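Local coordinates for disease resistance protein RRS1 (Arabidopsis thaliana, PDB 4C6S) that helps plants resist bacterial and fungal pathogens as a TIR-NB-LRR immune receptor with a WRKY DNA-binding domain, working together with RPS4 to recognise pathogen effectors, at residues E5-R17 with L28-D41. Sequence-based numbering, arbitrary orientation.
Sequences EEFVCISCVEEVR and LRRKGINNVVVDVD
The carbonyl oxygen of Cys12 receives the backbone N of Val40 at 2.7 Å, and the CA-H of Asp39 also leans against it. This bond is the last of six backbone bonds that join the segments along the parallel strands 8-12 and 35-39, which pair Val8 with Asn35 through Cys12 with Asp39. Beyond it, Asp41 OD2 accepts the backbone N of Glu14 at 2.8 Å, almost straight (173°), on the anti side of the carboxylate but well out of its plane. Within segment 28-41, Asp39 OD1 takes the N of Asp41 at 2.8 Å from above its carboxylate plane, an Asx turn that a short carboxylate can close.

On the face bearing Val8 and Ile10, branched aliphatics pack against helix 20-30 and the loop after it. Ile10 CD1 meets Leu28 CD1 tip to tip at 3.8 Å, while Val8 CG2 presses on Ile33 CG2 at 3.5 Å. Gly32, with positive phi, ends the helix in a Schellman motif. Asn35 turns its amide back on the same side, ND2 giving an in-plane bond to Ile33 O (3.2 Å) and OD1 bonding to Ser25. Farther along, Arg17 bends at chi2 (66°) and lays one guanidinium face over Val37 CG1, which approaches near the rim. On the face bearing Cys9 and Val38, Cys9 SG touches Val38 CG2 at 3.7 Å.

Together these pieces form the first beta-alpha-beta unit of the TIR domain, whose parallel sheet has strand order 2-1-3-4-5 and 35-39 at one edge. At the strand ends, Glu14 and Glu15 crowd Asp41, Glu15 OE1 standing 3.2 Å from Asp41 OD2 with both oxygens acceptors. Such repulsion would tend to favour proton uptake, whereas the Glu14 N-H on OD2 and the Lys77 salt bridge to OD1 probably counter it.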
ATOM      1  N   GLU A   5     -18.561  17.800  12.111  1.00 64.31           N
ATOM      2  CA  GLU A   5     -17.885  16.698  11.430  1.00 62.66           C
ATOM      3  C   GLU A   5     -16.472  16.510  11.950  1.00 52.26           C
ATOM      4  O   GLU A   5     -15.556  17.226  11.553  1.00 58.33           O
ATOM      5  CB  GLU A   5     -17.834  16.941   9.922  1.00 68.66           C
ATOM      6  CG  GLU A   5     -19.040  16.418   9.164  1.00 77.80           C
ATOM      7  CD  GLU A   5     -19.396  17.290   7.974  1.00 87.31           C
ATOM      8  OE1 GLU A   5     -18.537  18.089   7.541  1.00 90.31           O
ATOM      9  OE2 GLU A   5     -20.537  17.184   7.478  1.00 92.24           O
ATOM     10  N   GLU A   6     -16.297  15.546  12.842  1.00 46.50           N
ATOM     11  CA  GLU A   6     -14.972  15.236  13.344  1.00 44.12           C
ATOM     12  C   GLU A   6     -14.169  14.587  12.223  1.00 39.46           C
ATOM     13  O   GLU A   6     -14.728  13.878  11.381  1.00 42.78           O
ATOM     14  CB  GLU A   6     -15.066  14.305  14.553  1.00 50.64           C
ATOM     15  CG  GLU A   6     -14.073  14.628  15.662  1.00 60.46           C
ATOM     16  CD  GLU A   6     -14.371  15.946  16.343  1.00 71.89           C
ATOM     17  OE1 GLU A   6     -15.554  16.208  16.640  1.00 78.07           O
ATOM     18  OE2 GLU A   6     -13.421  16.721  16.586  1.00 75.66           O
ATOM     19  N   PHE A   7     -12.865  14.840  12.196  1.00 35.76           N
ATOM     20  CA  PHE A   7     -12.025  14.249  11.166  1.00 34.77           C
ATOM     21  C   PHE A   7     -10.686  13.798  11.723  1.00 33.22           C
ATOM     22  O   PHE A   7     -10.297  14.188  12.827  1.00 31.58           O
ATOM     23  CB  PHE A   7     -11.809  15.235  10.022  1.00 33.82           C
ATOM     24  CG  PHE A   7     -10.958  16.420  10.392  1.00 35.42           C
ATOM     25  CD1 PHE A   7     -11.529  17.552  10.956  1.00 40.15           C
ATOM     26  CD2 PHE A   7      -9.588  16.404  10.165  1.00 32.47           C
ATOM     27  CE1 PHE A   7     -10.746  18.648  11.289  1.00 38.61           C
ATOM     28  CE2 PHE A   7      -8.804  17.485  10.495  1.00 33.79           C
ATOM     29  CZ  PHE A   7      -9.383  18.615  11.060  1.00 33.94           C
ATOM     30  N   VAL A   8      -9.974  12.993  10.938  1.00 25.52           N
ATOM     31  CA  VAL A   8      -8.700  12.448  11.349  1.00 26.29           C
ATOM     32  C   VAL A   8      -7.585  13.142  10.589  1.00 27.37           C
ATOM     33  O   VAL A   8      -7.727  13.422   9.399  1.00 25.51           O
ATOM     34  CB  VAL A   8      -8.647  10.931  11.048  1.00 26.25           C
ATOM     35  CG1 VAL A   8      -7.249  10.367  11.320  1.00 24.67           C
ATOM     36  CG2 VAL A   8      -9.705  10.204  11.854  1.00 30.85           C
ATOM     37  N   CYS A   9      -6.480  13.446  11.264  1.00 22.51           N
ATOM     38  CA  CYS A   9      -5.317  13.946  10.541  1.00 27.96           C
ATOM     39  C   CYS A   9      -4.217  12.905  10.575  1.00 23.82           C
ATOM     40  O   CYS A   9      -3.770  12.523  11.646  1.00 25.15           O
ATOM     41  CB  CYS A   9      -4.799  15.253  11.138  1.00 34.06           C
ATOM     42  SG  CYS A   9      -3.347  15.909  10.267  1.00 34.06           S
ATOM     43  N   ILE A  10      -3.784  12.453   9.403  1.00 22.24           N
ATOM     44  CA  ILE A  10      -2.666  11.513   9.327  1.00 21.20           C
ATOM     45  C   ILE A  10      -1.401  12.281   9.005  1.00 24.14           C
ATOM     46  O   ILE A  10      -1.350  12.970   7.982  1.00 25.85           O
ATOM     47  CB  ILE A  10      -2.869  10.509   8.195  1.00 21.78           C
ATOM     48  CG1 ILE A  10      -4.181   9.748   8.368  1.00 22.70           C
ATOM     49  CG2 ILE A  10      -1.658   9.543   8.135  1.00 21.19           C
ATOM     50  CD1 ILE A  10      -4.644   9.060   7.082  1.00 23.65           C
ATOM     51  N   SER A  11      -0.381  12.173   9.857  1.00 20.74           N
ATOM     52  CA  SER A  11       0.909  12.803   9.564  1.00 21.36           C
ATOM     53  C   SER A  11       1.908  11.719   9.183  1.00 25.38           C
ATOM     54  O   SER A  11       1.857  10.617   9.730  1.00 26.14           O
ATOM     55  CB  SER A  11       1.416  13.591  10.766  1.00 23.84           C
ATOM     56  OG  SER A  11       1.313  12.818  11.949  1.00 27.40           O
ATOM     57  N   CYS A  12       2.798  12.023   8.239  1.00 22.82           N
ATOM     58  CA  CYS A  12       3.765  11.032   7.748  1.00 21.91           C
ATOM     59  C   CYS A  12       4.940  11.698   7.072  1.00 26.10           C
ATOM     60  O   CYS A  12       4.928  12.911   6.838  1.00 28.13           O
ATOM     61  CB  CYS A  12       3.096  10.060   6.754  1.00 20.96           C
ATOM     62  SG  CYS A  12       2.540  10.847   5.202  1.00 26.27           S
ATOM     63  N   VAL A  13       5.963  10.904   6.756  1.00 24.14           N
ATOM     64  CA  VAL A  13       7.078  11.408   5.960  1.00 26.37           C
ATOM     65  C   VAL A  13       6.759  11.209   4.476  1.00 25.80           C
ATOM     66  O   VAL A  13       5.866  10.443   4.130  1.00 25.31           O
ATOM     67  CB  VAL A  13       8.402  10.728   6.336  1.00 28.70           C
ATOM     68  CG1 VAL A  13       8.723  10.977   7.805  1.00 30.88           C
ATOM     69  CG2 VAL A  13       8.322   9.238   6.063  1.00 28.21           C
ATOM     70  N   GLU A  14       7.482  11.901   3.600  1.00 28.25           N
ATOM     71  CA  GLU A  14       7.111  11.911   2.186  1.00 28.36           C
ATOM     72  C   GLU A  14       7.225  10.538   1.541  1.00 30.23           C
ATOM     73  O   GLU A  14       6.443  10.204   0.649  1.00 30.39           O
ATOM     74  CB  GLU A  14       7.919  12.959   1.410  1.00 31.87           C
ATOM     75  CG  GLU A  14       9.399  12.665   1.326  1.00 53.80           C
ATOM     76  CD  GLU A  14      10.204  13.868   0.872  1.00 67.88           C
ATOM     77  OE1 GLU A  14       9.597  14.827   0.347  1.00 74.98           O
ATOM     78  OE2 GLU A  14      11.442  13.852   1.050  1.00 70.43           O
ATOM     79  N   GLU A  15       8.166   9.727   2.028  1.00 27.85           N
ATOM     80  CA  GLU A  15       8.412   8.391   1.472  1.00 33.07           C
ATOM     81  C   GLU A  15       7.199   7.456   1.464  1.00 30.68           C
ATOM     82  O   GLU A  15       7.108   6.567   0.617  1.00 29.81           O
ATOM     83  CB  GLU A  15       9.584   7.704   2.196  1.00 36.84           C
ATOM     84  CG  GLU A  15      10.883   8.506   2.245  1.00 53.62           C
ATOM     85  CD  GLU A  15      10.964   9.470   3.431  1.00 62.64           C
ATOM     86  OE1 GLU A  15      10.341  10.549   3.371  1.00 56.36           O
ATOM     87  OE2 GLU A  15      11.665   9.154   4.422  1.00 73.42           O
ATOM     88  N   VAL A  16       6.270   7.633   2.401  1.00 23.39           N
ATOM     89  CA  VAL A  16       5.092   6.771   2.429  1.00 24.50           C
ATOM     90  C   VAL A  16       3.794   7.504   2.124  1.00 25.30           C
ATOM     91  O   VAL A  16       2.719   6.899   2.143  1.00 21.38           O
ATOM     92  CB  VAL A  16       4.970   6.051   3.777  1.00 25.60           C
ATOM     93  CG1 VAL A  16       6.181   5.156   4.000  1.00 26.85           C
ATOM     94  CG2 VAL A  16       4.844   7.077   4.908  1.00 24.04           C
ATOM     95  N   ARG A  17       3.887   8.796   1.818  1.00 21.67           N
ATOM     96  CA  ARG A  17       2.709   9.599   1.503  1.00 22.18           C
ATOM     97  C   ARG A  17       1.838   9.001   0.382  1.00 24.87           C
ATOM     98  O   ARG A  17       0.606   8.980   0.479  1.00 24.19           O
ATOM     99  CB  ARG A  17       3.156  11.011   1.121  1.00 24.59           C
ATOM    100  CG  ARG A  17       2.060  11.886   0.566  1.00 30.84           C
ATOM    101  CD  ARG A  17       1.009  12.181   1.609  1.00 37.94           C
ATOM    102  NE  ARG A  17      -0.144  12.895   1.053  1.00 48.08           N
ATOM    103  CZ  ARG A  17      -1.257  12.299   0.624  1.00 44.98           C
ATOM    104  NH1 ARG A  17      -1.383  10.972   0.692  1.00 36.35           N
ATOM    105  NH2 ARG A  17      -2.250  13.029   0.136  1.00 44.07           N
ATOM    106  N   LEU A  28      -9.993   4.910   5.607  1.00 21.04           N
ATOM    107  CA  LEU A  28     -10.772   5.759   6.518  1.00 24.51           C
ATOM    108  C   LEU A  28     -11.968   6.379   5.802  1.00 23.67           C
ATOM    109  O   LEU A  28     -13.083   6.398   6.335  1.00 25.83           O
ATOM    110  CB  LEU A  28      -9.896   6.859   7.126  1.00 21.73           C
ATOM    111  CG  LEU A  28      -8.867   6.390   8.152  1.00 25.54           C
ATOM    112  CD1 LEU A  28      -7.874   7.515   8.409  1.00 24.36           C
ATOM    113  CD2 LEU A  28      -9.565   5.968   9.443  1.00 29.26           C
ATOM    114  N   ARG A  29     -11.751   6.876   4.587  1.00 23.08           N
ATOM    115  CA  ARG A  29     -12.842   7.487   3.832  1.00 25.13           C
ATOM    116  C   ARG A  29     -13.959   6.484   3.526  1.00 27.33           C
ATOM    117  O   ARG A  29     -15.144   6.823   3.582  1.00 28.66           O
ATOM    118  CB  ARG A  29     -12.305   8.090   2.530  1.00 28.60           C
ATOM    119  CG  ARG A  29     -13.234   9.080   1.890  1.00 41.81           C
ATOM    120  CD  ARG A  29     -12.812   9.350   0.465  1.00 42.95           C
ATOM    121  NE  ARG A  29     -12.782   8.124  -0.330  1.00 43.98           N
ATOM    122  CZ  ARG A  29     -13.863   7.495  -0.785  1.00 46.64           C
ATOM    123  NH1 ARG A  29     -15.078   7.958  -0.520  1.00 47.47           N
ATOM    124  NH2 ARG A  29     -13.730   6.388  -1.500  1.00 51.55           N
ATOM    125  N   ARG A  30     -13.582   5.251   3.191  1.00 28.22           N
ATOM    126  CA  ARG A  30     -14.564   4.212   2.908  1.00 29.19           C
ATOM    127  C   ARG A  30     -15.419   3.917   4.123  1.00 29.96           C
ATOM    128  O   ARG A  30     -16.555   3.469   3.997  1.00 33.85           O
ATOM    129  CB  ARG A  30     -13.886   2.914   2.457  1.00 34.64           C
ATOM    130  CG  ARG A  30     -13.373   2.914   1.030  1.00 48.06           C
ATOM    131  CD  ARG A  30     -13.121   1.482   0.561  1.00 53.24           C
ATOM    132  NE  ARG A  30     -12.323   0.727   1.527  1.00 54.54           N
ATOM    133  CZ  ARG A  30     -10.998   0.627   1.481  1.00 52.91           C
ATOM    134  NH1 ARG A  30     -10.323   1.230   0.512  1.00 48.24           N
ATOM    135  NH2 ARG A  30     -10.347  -0.078   2.399  1.00 51.88           N
ATOM    136  N   LYS A  31     -14.861   4.176   5.296  1.00 25.82           N
ATOM    137  CA  LYS A  31     -15.527   3.878   6.552  1.00 25.53           C
ATOM    138  C   LYS A  31     -16.395   5.060   6.949  1.00 27.12           C
ATOM    139  O   LYS A  31     -17.124   5.004   7.942  1.00 33.90           O
ATOM    140  CB  LYS A  31     -14.470   3.625   7.634  1.00 28.95           C
ATOM    141  CG  LYS A  31     -15.003   2.956   8.886  1.00 33.35           C
ATOM    142  CD  LYS A  31     -15.396   1.515   8.595  1.00 40.82           C
ATOM    143  CE  LYS A  31     -15.824   0.794   9.860  1.00 49.14           C
ATOM    144  NZ  LYS A  31     -15.977  -0.680   9.641  1.00 54.44           N
ATOM    145  N   GLY A  32     -16.323   6.134   6.168  1.00 28.76           N
ATOM    146  CA  GLY A  32     -17.133   7.307   6.431  1.00 33.36           C
ATOM    147  C   GLY A  32     -16.420   8.279   7.347  1.00 32.51           C
ATOM    148  O   GLY A  32     -17.046   9.154   7.952  1.00 36.02           O
ATOM    149  N   ILE A  33     -15.105   8.145   7.427  1.00 26.55           N
ATOM    150  CA  ILE A  33     -14.320   8.977   8.321  1.00 28.47           C
ATOM    151  C   ILE A  33     -13.499   9.987   7.527  1.00 30.29           C
ATOM    152  O   ILE A  33     -12.529   9.628   6.861  1.00 30.46           O
ATOM    153  CB  ILE A  33     -13.402   8.121   9.211  1.00 29.38           C
ATOM    154  CG1 ILE A  33     -14.234   7.201  10.111  1.00 27.92           C
ATOM    155  CG2 ILE A  33     -12.500   8.990  10.052  1.00 28.63           C
ATOM    156  CD1 ILE A  33     -13.389   6.155  10.833  1.00 25.72           C
ATOM    157  N   ASN A  34     -13.900  11.253   7.601  1.00 27.78           N
ATOM    158  CA  ASN A  34     -13.193  12.313   6.894  1.00 29.84           C
ATOM    159  C   ASN A  34     -11.762  12.397   7.394  1.00 29.51           C
ATOM    160  O   ASN A  34     -11.502  12.208   8.590  1.00 28.63           O
ATOM    161  CB  ASN A  34     -13.884  13.645   7.120  1.00 30.88           C
ATOM    162  CG  ASN A  34     -15.314  13.635   6.650  1.00 44.80           C
ATOM    163  OD1 ASN A  34     -15.641  13.002   5.646  1.00 51.14           O
ATOM    164  ND2 ASN A  34     -16.181  14.333   7.374  1.00 49.54           N
ATOM    165  N   ASN A  35     -10.826  12.664   6.489  1.00 26.94           N
ATOM    166  CA  ASN A  35      -9.425  12.711   6.907  1.00 23.58           C
ATOM    167  C   ASN A  35      -8.582  13.565   5.978  1.00 25.79           C
ATOM    168  O   ASN A  35      -8.960  13.811   4.822  1.00 30.36           O
ATOM    169  CB  ASN A  35      -8.837  11.296   7.072  1.00 23.88           C
ATOM    170  CG  ASN A  35      -8.661  10.566   5.744  1.00 27.05           C
ATOM    171  OD1 ASN A  35      -7.579  10.592   5.139  1.00 28.65           O
ATOM    172  ND2 ASN A  35      -9.723   9.915   5.282  1.00 26.32           N
ATOM    173  N   VAL A  36      -7.464  14.057   6.498  1.00 27.90           N
ATOM    174  CA  VAL A  36      -6.535  14.816   5.678  1.00 25.04           C
ATOM    175  C   VAL A  36      -5.156  14.273   5.988  1.00 25.25           C
ATOM    176  O   VAL A  36      -4.948  13.625   7.023  1.00 25.06           O
ATOM    177  CB  VAL A  36      -6.581  16.328   5.971  1.00 32.52           C
ATOM    178  CG1 VAL A  36      -7.985  16.871   5.763  1.00 42.14           C
ATOM    179  CG2 VAL A  36      -6.115  16.594   7.391  1.00 30.50           C
ATOM    180  N   VAL A  37      -4.213  14.515   5.085  1.00 27.45           N
ATOM    181  CA  VAL A  37      -2.858  14.007   5.285  1.00 24.43           C
ATOM    182  C   VAL A  37      -1.904  15.190   5.340  1.00 24.80           C
ATOM    183  O   VAL A  37      -1.996  16.110   4.520  1.00 27.62           O
ATOM    184  CB  VAL A  37      -2.431  13.038   4.155  1.00 27.99           C
ATOM    185  CG1 VAL A  37      -0.991  12.628   4.341  1.00 25.97           C
ATOM    186  CG2 VAL A  37      -3.303  11.792   4.156  1.00 27.52           C
ATOM    187  N   VAL A  38      -1.009  15.167   6.323  1.00 25.93           N
ATOM    188  CA  VAL A  38       0.040  16.175   6.432  1.00 32.21           C
ATOM    189  C   VAL A  38       1.405  15.511   6.316  1.00 28.49           C
ATOM    190  O   VAL A  38       1.735  14.599   7.079  1.00 25.55           O
ATOM    191  CB  VAL A  38      -0.047  16.938   7.758  1.00 36.47           C
ATOM    192  CG1 VAL A  38       1.166  17.850   7.929  1.00 40.59           C
ATOM    193  CG2 VAL A  38      -1.321  17.744   7.804  1.00 36.09           C
ATOM    194  N   ASP A  39       2.186  15.973   5.343  1.00 31.89           N
ATOM    195  CA  ASP A  39       3.541  15.486   5.098  1.00 35.79           C
ATOM    196  C   ASP A  39       4.471  16.297   5.994  1.00 33.67           C
ATOM    197  O   ASP A  39       4.590  17.503   5.816  1.00 36.02           O
ATOM    198  CB  ASP A  39       3.867  15.708   3.605  1.00 40.11           C
ATOM    199  CG  ASP A  39       5.286  15.295   3.212  1.00 45.64           C
ATOM    200  OD1 ASP A  39       6.133  15.053   4.095  1.00 41.61           O
ATOM    201  OD2 ASP A  39       5.559  15.246   1.991  1.00 44.59           O
ATOM    202  N   VAL A  40       5.144  15.648   6.948  1.00 24.37           N
ATOM    203  CA  VAL A  40       5.954  16.380   7.924  1.00 29.37           C
ATOM    204  C   VAL A  40       7.275  16.863   7.326  1.00 33.77           C
ATOM    205  O   VAL A  40       8.030  17.577   7.985  1.00 35.39           O
ATOM    206  CB  VAL A  40       6.252  15.544   9.206  1.00 29.93           C
ATOM    207  CG1 VAL A  40       4.958  15.144   9.902  1.00 29.05           C
ATOM    208  CG2 VAL A  40       7.071  14.306   8.858  1.00 29.47           C
ATOM    209  N   ASP A  41       7.551  16.471   6.085  1.00 33.39           N
ATOM    210  CA  ASP A  41       8.810  16.827   5.434  1.00 40.02           C
ATOM    211  C   ASP A  41       8.740  18.162   4.700  1.00 51.63           C
ATOM    212  O   ASP A  41       9.717  18.590   4.087  1.00 54.95           O
ATOM    213  CB  ASP A  41       9.242  15.734   4.452  1.00 42.03           C
ATOM    214  CG  ASP A  41       9.780  14.506   5.148  1.00 41.96           C
ATOM    215  OD1 ASP A  41      10.402  14.662   6.217  1.00 42.11           O
ATOM    216  OD2 ASP A  41       9.587  13.394   4.622  1.00 40.62           O
TER
HETATM  217  O   HOH W   1     -15.738  12.178   9.530  1.00 36.57           O